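Local structure of probable mannosyltransferase KTR4 (Saccharomyces cerevisiae, 5A07) at residues E201-S204 with Y205-C209; K336-Q339 with Y340-E343; T271-T274 with S275-F279. The protein is probably a mannosyltransferase of the GT-A clan, a lumenal glycosyltransferase domain modelled here with guanosine-5'-diphosphate and a manganese ion. One frame throughout, in Å; residues are numbered along the deposited sequence.

Contact 1. Residues E201-S204 with Y205-C209; sequences EVES and YHNMC. With GDP (guanosine-5'-diphosphate), chain F.
V202 and Y205 meet at the start of helix 203-214, where V202 holds the N-cap position and its carbonyl oxygen accepts from Y205 N. V202 O lies 3.0 Å from Y205 N, but the donor stands well above the carbonyl plane, and the next bond, from H206 N to the same oxygen, is weak. From the next residue the i to i+4 pattern continues, N207 N bonding E203 O within the carbonyl plane and M208 N bonding S204 O.

Y205, M208 and S204 turn to the nucleotide; H206, E203 and N207 do not. Y205 has CG anti to the backbone N (chi1 -168°), which sends the ring off the helix towards guanosine-5'-diphosphate; its OH donates to O2B of the nucleotide at 2.7 Å, with O2B at the ring edge, in plane. M208 starts the same way but bends at chi2 (-85°) and again at chi3. That folds its CE over one face of the Y205 ring, off centre, while M208 CG lies 3.4 Å from O4' of the ribose. S204 CB approaches the base, 3.4 Å from O6 of the guanine.

On another side, the H206 ring turns its edge to the V202 carbonyl, with H206 CD2 3.2 Å from V202 O; its two nitrogens are bonded to F347 O and A200 O. E203 OE2 and N207 ND2 share a water, which donates to the carboxylate at 2.6 Å and accepts from the amide. E203 also pairs with R182, and N207 OD1 with Y348 OH.

Three successive parts of the nucleotide thus meet one helical turn: S204 at the base, M208 at the ribose and Y205 at the diphosphate, the last through a neutral hydroxyl that hydrogen-bonds a phosphate oxygen.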
loop_
_atom_site.group_PDB
_atom_site.type_symbol
_atom_site.label_atom_id
_atom_site.label_comp_id
_atom_site.label_asym_id
_atom_site.label_seq_id
_atom_site.Cartn_x
_atom_site.Cartn_y
_atom_site.Cartn_z
ATOM N N GLU B 201 -18.152 -0.821 -12.926
ATOM C CA GLU B 201 -19.279 0.085 -13.099
ATOM C C GLU B 201 -19.712 0.726 -11.770
ATOM O O GLU B 201 -20.787 1.320 -11.685
ATOM C CB GLU B 201 -20.443 -0.702 -13.783
ATOM C CG GLU B 201 -20.171 -1.096 -15.244
ATOM C CD GLU B 201 -21.323 -1.842 -15.944
ATOM O OE1 GLU B 201 -21.504 -3.042 -15.669
ATOM O OE2 GLU B 201 -22.027 -1.242 -16.789
ATOM N N VAL B 202 -18.906 0.604 -10.713
ATOM C CA VAL B 202 -19.243 1.259 -9.425
ATOM C C VAL B 202 -18.564 2.592 -9.321
ATOM O O VAL B 202 -17.352 2.647 -9.036
ATOM C CB VAL B 202 -18.891 0.361 -8.260
ATOM C CG1 VAL B 202 -19.359 0.991 -6.941
ATOM C CG2 VAL B 202 -19.545 -1.006 -8.430
ATOM N N GLU B 203 -19.306 3.682 -9.530
ATOM C CA GLU B 203 -18.701 4.965 -9.633
ATOM C C GLU B 203 -17.981 5.376 -8.337
ATOM O O GLU B 203 -16.944 6.026 -8.374
ATOM C CB GLU B 203 -19.744 6.017 -10.027
ATOM C CG GLU B 203 -19.139 7.399 -10.255
ATOM C CD GLU B 203 -20.145 8.406 -10.815
ATOM O OE1 GLU B 203 -21.244 7.971 -11.217
ATOM O OE2 GLU B 203 -19.835 9.608 -10.833
ATOM N N SER B 204 -18.577 5.037 -7.193
ATOM C CA SER B 204 -17.991 5.392 -5.877
ATOM C C SER B 204 -16.536 4.786 -5.752
ATOM O O SER B 204 -15.708 5.337 -5.052
ATOM C CB SER B 204 -18.874 4.911 -4.775
ATOM O OG SER B 204 -19.001 3.513 -4.833
ATOM N N TYR B 205 -16.322 3.649 -6.393
ATOM C CA TYR B 205 -15.052 2.911 -6.268
ATOM C C TYR B 205 -13.975 3.642 -7.019
ATOM O O TYR B 205 -12.846 3.819 -6.528
ATOM C CB TYR B 205 -15.194 1.479 -6.738
ATOM C CG TYR B 205 -13.973 0.663 -6.344
ATOM C CD1 TYR B 205 -13.905 0.095 -5.079
ATOM C CD2 TYR B 205 -12.899 0.483 -7.210
ATOM C CE1 TYR B 205 -12.786 -0.668 -4.688
ATOM C CE2 TYR B 205 -11.748 -0.256 -6.821
ATOM C CZ TYR B 205 -11.717 -0.818 -5.568
ATOM O OH TYR B 205 -10.659 -1.558 -5.139
ATOM N N HIS B 206 -14.329 4.098 -8.225
ATOM C CA HIS B 206 -13.471 5.004 -8.951
ATOM C C HIS B 206 -13.121 6.239 -8.128
ATOM O O HIS B 206 -11.972 6.663 -8.035
ATOM C CB HIS B 206 -14.153 5.408 -10.271
ATOM C CG HIS B 206 -14.301 4.302 -11.254
ATOM N ND1 HIS B 206 -13.478 4.190 -12.361
ATOM C CD2 HIS B 206 -15.190 3.267 -11.349
ATOM C CE1 HIS B 206 -13.875 3.168 -13.108
ATOM N NE2 HIS B 206 -14.910 2.578 -12.517
ATOM N N ASN B 207 -14.114 6.862 -7.513
ATOM C CA ASN B 207 -13.888 8.048 -6.714
ATOM C C ASN B 207 -12.975 7.722 -5.547
ATOM O O ASN B 207 -12.172 8.541 -5.207
ATOM C CB ASN B 207 -15.206 8.612 -6.132
ATOM C CG ASN B 207 -16.119 9.178 -7.233
ATOM O OD1 ASN B 207 -15.699 9.470 -8.373
ATOM N ND2 ASN B 207 -17.358 9.367 -6.882
ATOM N N MET B 208 -13.186 6.577 -4.917
ATOM C CA MET B 208 -12.336 6.182 -3.787
ATOM C C MET B 208 -10.864 6.024 -4.193
ATOM O O MET B 208 -9.964 6.529 -3.535
ATOM C CB MET B 208 -12.866 4.925 -3.197
ATOM C CG MET B 208 -12.041 4.400 -1.994
ATOM S SD MET B 208 -10.615 3.370 -2.482
ATOM C CE MET B 208 -11.293 1.939 -3.312
ATOM N N CYS B 209 -10.653 5.356 -5.292
ATOM C CA CYS B 209 -9.285 5.114 -5.775
ATOM C C CYS B 209 -8.547 6.399 -6.053
ATOM O O CYS B 209 -7.364 6.630 -5.705
ATOM C CB CYS B 209 -9.330 4.255 -7.020
ATOM S SG CYS B 209 -9.779 2.542 -6.805
HETATM P PB GDP F . -11.210 -3.117 -1.648
HETATM O O1B GDP F . -12.116 -4.241 -1.985
HETATM O O2B GDP F . -10.432 -2.530 -2.677
HETATM O O3B GDP F . -10.506 -3.337 -0.363
HETATM O O3A GDP F . -12.295 -1.922 -1.478
HETATM P PA GDP F . -13.095 -1.382 -0.219
HETATM O O1A GDP F . -14.545 -1.329 -0.428
HETATM O O2A GDP F . -12.697 -1.929 1.089
HETATM O "O5'" GDP F . -12.648 0.131 -0.253
HETATM C "C5'" GDP F . -11.425 0.717 0.211
HETATM C "C4'" GDP F . -11.615 1.640 1.402
HETATM O "O4'" GDP F . -12.414 2.746 0.965
HETATM C "C3'" GDP F . -12.323 1.012 2.591
HETATM O "O3'" GDP F . -11.850 1.653 3.801
HETATM C "C2'" GDP F . -13.798 1.340 2.311
HETATM O "O2'" GDP F . -14.560 1.441 3.507
HETATM C "C1'" GDP F . -13.657 2.686 1.693
HETATM N N9 GDP F . -14.702 3.008 0.692
HETATM C C8 GDP F . -14.968 2.399 -0.492
HETATM N N7 GDP F . -15.998 3.082 -1.138
HETATM C C5 GDP F . -16.342 4.134 -0.335
HETATM C C6 GDP F . -17.328 5.227 -0.435
HETATM O O6 GDP F . -18.023 5.211 -1.501
HETATM N N1 GDP F . -17.405 6.094 0.584
HETATM C C2 GDP F . -16.619 5.983 1.719
HETATM N N2 GDP F . -16.755 6.874 2.696
HETATM N N3 GDP F . -15.694 4.985 1.862
HETATM C C4 GDP F . -15.494 4.107 0.861
HETATM O O HOH W 1 -18.808 11.052 -8.909
#

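Contact 2. Residues K336-Q339 with Y340-E343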
loop_
_atom_site.group_PDB
_atom_site.type_symbol
_atom_site.label_atom_id
_atom_site.label_comp_id
_atom_site.label_asym_id
_atom_site.label_seq_id
_atom_site.Cartn_x
_atom_site.Cartn_y
_atom_site.Cartn_z
ATOM N N LYS B 336 2.952 16.291 -8.745
ATOM C CA LYS B 336 2.969 16.478 -10.204
ATOM C C LYS B 336 2.523 15.244 -10.921
ATOM O O LYS B 336 1.770 15.283 -11.953
ATOM C CB LYS B 336 4.372 16.852 -10.645
ATOM C CG LYS B 336 4.818 18.185 -10.093
ATOM C CD LYS B 336 4.204 19.330 -10.895
ATOM C CE LYS B 336 4.980 20.617 -10.557
ATOM N NZ LYS B 336 4.146 21.806 -10.839
ATOM N N TYR B 337 2.953 14.095 -10.389
ATOM C CA TYR B 337 2.511 12.865 -11.006
ATOM C C TYR B 337 1.009 12.751 -10.879
ATOM O O TYR B 337 0.316 12.299 -11.808
ATOM C CB TYR B 337 3.287 11.671 -10.347
ATOM C CG TYR B 337 2.932 10.310 -10.790
ATOM C CD1 TYR B 337 2.919 9.972 -12.116
ATOM C CD2 TYR B 337 2.720 9.273 -9.846
ATOM C CE1 TYR B 337 2.642 8.672 -12.517
ATOM C CE2 TYR B 337 2.405 7.984 -10.235
ATOM C CZ TYR B 337 2.415 7.673 -11.564
ATOM O OH TYR B 337 2.102 6.413 -11.945
ATOM N N MET B 338 0.488 13.051 -9.680
ATOM C CA MET B 338 -0.983 12.947 -9.495
ATOM C C MET B 338 -1.753 13.862 -10.508
ATOM O O MET B 338 -2.740 13.441 -11.132
ATOM C CB MET B 338 -1.389 13.333 -8.042
ATOM C CG MET B 338 -0.924 12.377 -6.945
ATOM S SD MET B 338 -1.343 10.653 -7.290
ATOM C CE MET B 338 0.219 10.079 -7.918
ATOM N N GLN B 339 -1.316 15.093 -10.622
ATOM C CA GLN B 339 -1.876 16.012 -11.651
ATOM C C GLN B 339 -1.863 15.455 -13.079
ATOM O O GLN B 339 -2.900 15.455 -13.794
ATOM C CB GLN B 339 -1.183 17.367 -11.613
ATOM C CG GLN B 339 -1.983 18.446 -12.384
ATOM C CD GLN B 339 -3.558 18.339 -12.261
ATOM O OE1 GLN B 339 -4.130 18.434 -11.157
ATOM N NE2 GLN B 339 -4.250 18.105 -13.410
ATOM N N TYR B 340 -0.753 14.840 -13.441
ATOM C CA TYR B 340 -0.627 14.202 -14.737
ATOM C C TYR B 340 -1.636 13.091 -14.911
ATOM O O TYR B 340 -2.364 12.989 -15.946
ATOM C CB TYR B 340 0.819 13.663 -14.914
ATOM C CG TYR B 340 1.158 13.252 -16.334
ATOM C CD1 TYR B 340 1.707 14.157 -17.245
ATOM C CD2 TYR B 340 0.943 11.958 -16.753
ATOM C CE1 TYR B 340 2.033 13.759 -18.523
ATOM C CE2 TYR B 340 1.236 11.563 -18.053
ATOM C CZ TYR B 340 1.787 12.475 -18.928
ATOM O OH TYR B 340 2.088 12.090 -20.200
ATOM N N LEU B 341 -1.749 12.243 -13.886
ATOM C CA LEU B 341 -2.737 11.177 -14.020
ATOM C C LEU B 341 -4.181 11.736 -14.058
ATOM O O LEU B 341 -5.053 11.135 -14.680
ATOM C CB LEU B 341 -2.594 10.158 -12.853
ATOM C CG LEU B 341 -1.216 9.458 -12.760
ATOM C CD1 LEU B 341 -1.183 8.504 -11.552
ATOM C CD2 LEU B 341 -0.875 8.712 -14.029
ATOM N N GLU B 342 -4.434 12.780 -13.292
ATOM C CA GLU B 342 -5.775 13.428 -13.263
ATOM C C GLU B 342 -6.142 13.855 -14.701
ATOM O O GLU B 342 -7.200 13.486 -15.190
ATOM C CB GLU B 342 -5.763 14.628 -12.316
ATOM C CG GLU B 342 -7.058 15.460 -12.269
ATOM C CD GLU B 342 -8.274 14.721 -11.693
ATOM O OE1 GLU B 342 -8.211 13.513 -11.344
ATOM O OE2 GLU B 342 -9.340 15.353 -11.539
ATOM N N GLU B 343 -5.189 14.475 -15.395
ATOM C CA GLU B 343 -5.370 14.918 -16.795
ATOM C C GLU B 343 -5.627 13.808 -17.754
ATOM O O GLU B 343 -6.458 13.937 -18.595
ATOM C CB GLU B 343 -4.189 15.736 -17.278
ATOM C CG GLU B 343 -4.229 17.170 -16.776
ATOM C CD GLU B 343 -2.864 17.878 -16.673
ATOM O OE1 GLU B 343 -1.859 17.417 -17.290
ATOM O OE2 GLU B 343 -2.796 18.920 -15.957
#
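The backbone from K336 to E343 is two unbroken turns of alpha-helix, the later part of helix 332-344 in this GT-A glycosyltransferase. Four consecutive i to i+4 bonds tie the segments together: Y340 N to K336 O, L341 N to Y337 O, E342 N to M338 O and E343 N to Q339 O. The CA atoms of M338 and L341 come within 5.2 Å, as expected for residues three apart on such a helix.

On the buried side, Y337 and L341 pack i to i+4. Y337 has CG anti to its backbone N (chi1 177°), which brings its ring alongside L341, and L341 puts CD1 over one face. L341 CD1 is 3.9 Å from the ring centroid of Y337, a CH-pi contact shifted towards the hydroxyl end of the ring, where L341 CD1 is 3.7 Å from Y337 CZ. The other methyl, CD2, comes alongside CE1. M338 adds a looser touch, M338 CE meeting the same L341 CD1 at 4.2 Å. V357 of helix 354-365 packs on both M338 and L341, while the Y337 hydroxyl bonds to T276.

Y340 swings its ring away from this pair and meets F279 of helix 272-282. E342, bent at chi2, carries its carboxylate to a salt bridge with R210, joining this helix to helix 203-214.

The exposed flank is polar. Q339 bends at chi2 (37°), which turns its amide onward to E343, whose chain is extended beyond CG. The two side chains cross at about a right angle, their amide and carboxylate planes 47° apart. Q339 NE2 donates to E343 OE2 at 3.0 Å, arriving from above the carboxylate plane.

Contact 3. Residues T271-T274 with S275-F279; sequences TLWT and STMDF
W273 sets CG anti to its backbone N (chi1 178°), and M277 sets CG anti to its carbonyl carbon (chi1 -72°) and bends at chi2 and chi3, so that its chain folds across one face of the indole. The result is an i to i+4 Met-aromatic contact in the first turns of helix 272-282, part of the GT-A glycosyltransferase fold. M277 CG sits 3.4 Å above the W273 ring plane near NE1 and CE2. Further out, M277 CE lies over the six-membered ring of W273, 3.8 Å from its centroid, in a CH-pi contact. The sulfur approaches obliquely between them, M277 SD being 3.5 Å from W273 CZ2. L296 and K297 of helix 293-297 also touch W273, and the Y312 ring meets it at a small angle between planes.

The backbone bonds from S275 N to T271 O, M277 N to W273 O and D278 N to T274 O are ordinary helical ones. T271 occupies the N-cap position, although its side chain makes no capping bond. Instead, its OG1 bonds to E350 and takes a hydrogen bond from a water that also bonds to S275 OG. T274 OG1 adds only a weak bond to T271 O, at 3.3 Å.

L272 and T276 form the other side-chain pair, with L272 CD1 3.7 Å from T276 OG1 on the side that faces Y337 and L341 of helix 332-344. T276 turns its hydroxyl back at the preceding turn. L272 O consequently accepts twice. T276 N lies 2.9 Å from L272 O, and T276 OG1 donates to that same L272 O at 2.7 Å from the opposite face of the carbonyl plane.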
loop_
_atom_site.group_PDB
_atom_site.type_symbol
_atom_site.label_atom_id
_atom_site.label_comp_id
_atom_site.label_asym_id
_atom_site.label_seq_id
_atom_site.Cartn_x
_atom_site.Cartn_y
_atom_site.Cartn_z
ATOM N N THR B 271 -3.340 1.497 -19.565
ATOM C CA THR B 271 -2.400 2.551 -19.914
ATOM C C THR B 271 -1.720 3.276 -18.776
ATOM O O THR B 271 -1.080 4.282 -18.982
ATOM C CB THR B 271 -3.040 3.649 -20.831
ATOM O OG1 THR B 271 -4.063 4.392 -20.119
ATOM C CG2 THR B 271 -3.609 3.003 -22.123
ATOM N N LEU B 272 -1.751 2.757 -17.570
ATOM C CA LEU B 272 -1.126 3.484 -16.469
ATOM C C LEU B 272 0.435 3.547 -16.577
ATOM O O LEU B 272 1.045 4.582 -16.403
ATOM C CB LEU B 272 -1.568 2.879 -15.123
ATOM C CG LEU B 272 -0.841 3.423 -13.889
ATOM C CD1 LEU B 272 -1.057 4.903 -13.694
ATOM C CD2 LEU B 272 -1.405 2.624 -12.688
ATOM N N TRP B 273 1.035 2.436 -16.904
ATOM C CA TRP B 273 2.507 2.389 -17.102
ATOM C C TRP B 273 2.938 3.281 -18.282
ATOM O O TRP B 273 3.856 4.056 -18.175
ATOM C CB TRP B 273 2.940 0.924 -17.401
ATOM C CG TRP B 273 4.411 0.793 -17.654
ATOM C CD1 TRP B 273 5.018 0.610 -18.868
ATOM C CD2 TRP B 273 5.466 0.965 -16.691
ATOM N NE1 TRP B 273 6.384 0.634 -18.713
ATOM C CE2 TRP B 273 6.683 0.811 -17.380
ATOM C CE3 TRP B 273 5.491 1.173 -15.305
ATOM C CZ2 TRP B 273 7.922 0.918 -16.746
ATOM C CZ3 TRP B 273 6.711 1.270 -14.657
ATOM C CH2 TRP B 273 7.925 1.109 -15.368
ATOM N N THR B 274 2.289 3.140 -19.426
ATOM C CA THR B 274 2.731 3.922 -20.631
ATOM C C THR B 274 2.585 5.388 -20.357
ATOM O O THR B 274 3.477 6.164 -20.654
ATOM C CB THR B 274 2.007 3.468 -21.918
ATOM O OG1 THR B 274 0.600 3.442 -21.710
ATOM C CG2 THR B 274 2.356 2.027 -22.210
ATOM N N SER B 275 1.509 5.790 -19.679
ATOM C CA SER B 275 1.391 7.197 -19.288
ATOM C C SER B 275 2.436 7.615 -18.283
ATOM O O SER B 275 2.949 8.736 -18.304
ATOM C CB SER B 275 0.000 7.521 -18.709
ATOM O OG SER B 275 -1.001 7.137 -19.602
ATOM N N THR B 276 2.740 6.716 -17.344
ATOM C CA THR B 276 3.697 7.054 -16.323
ATOM C C THR B 276 5.092 7.173 -16.948
ATOM O O THR B 276 5.868 8.049 -16.567
ATOM C CB THR B 276 3.700 5.956 -15.240
ATOM O OG1 THR B 276 2.441 5.901 -14.541
ATOM C CG2 THR B 276 4.820 6.202 -14.247
ATOM N N MET B 277 5.392 6.342 -17.963
ATOM C CA MET B 277 6.687 6.511 -18.690
ATOM C C MET B 277 6.765 7.855 -19.454
ATOM O O MET B 277 7.826 8.508 -19.432
ATOM C CB MET B 277 6.919 5.340 -19.636
ATOM C CG MET B 277 7.252 4.059 -18.888
ATOM S SD MET B 277 8.708 4.159 -17.871
ATOM C CE MET B 277 8.062 4.591 -16.240
ATOM N N ASP B 278 5.649 8.287 -20.046
ATOM C CA ASP B 278 5.600 9.620 -20.685
ATOM C C ASP B 278 5.878 10.659 -19.634
ATOM O O ASP B 278 6.687 11.538 -19.844
ATOM C CB ASP B 278 4.235 9.918 -21.332
ATOM C CG ASP B 278 3.968 9.094 -22.587
ATOM O OD1 ASP B 278 4.931 8.611 -23.194
ATOM O OD2 ASP B 278 2.793 8.876 -22.930
ATOM N N PHE B 279 5.269 10.552 -18.443
ATOM C CA PHE B 279 5.558 11.557 -17.429
ATOM C C PHE B 279 7.025 11.572 -17.025
ATOM O O PHE B 279 7.625 12.632 -16.842
ATOM C CB PHE B 279 4.669 11.301 -16.171
ATOM C CG PHE B 279 4.996 12.161 -15.006
ATOM C CD1 PHE B 279 4.439 13.426 -14.888
ATOM C CD2 PHE B 279 5.755 11.691 -13.984
ATOM C CE1 PHE B 279 4.750 14.237 -13.791
ATOM C CE2 PHE B 279 6.065 12.479 -12.887
ATOM C CZ PHE B 279 5.521 13.737 -12.775
HETATM O O HOH W 2 -3.482 6.777 -19.715
#

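In the fold
Contacts 2 and 3 lie on neighbouring helices, 332-344 and 272-282, with centres 11 Å apart. They meet directly: Y337 OH and T276 OG1 are 2.7 Å apart in a probable hydrogen bond, and Y340 OH packs on D278 CB at 3.3 Å. Contact 1, on helix 203-214, touches neither, but contact 2 reaches that helix through a salt bridge. Contact 3 is buried, and its pairs combine an aromatic-sulfur contact with a threonine hydroxyl bonded to a backbone carbonyl. Contact 2 is divided between a buried apolar flank and an exposed amide-carboxylate pair. Contact 1, also partly buried, alone of the three faces the nucleotide, with its polar side chains bonded to the nucleotide, to a shared water and to other parts of the chain.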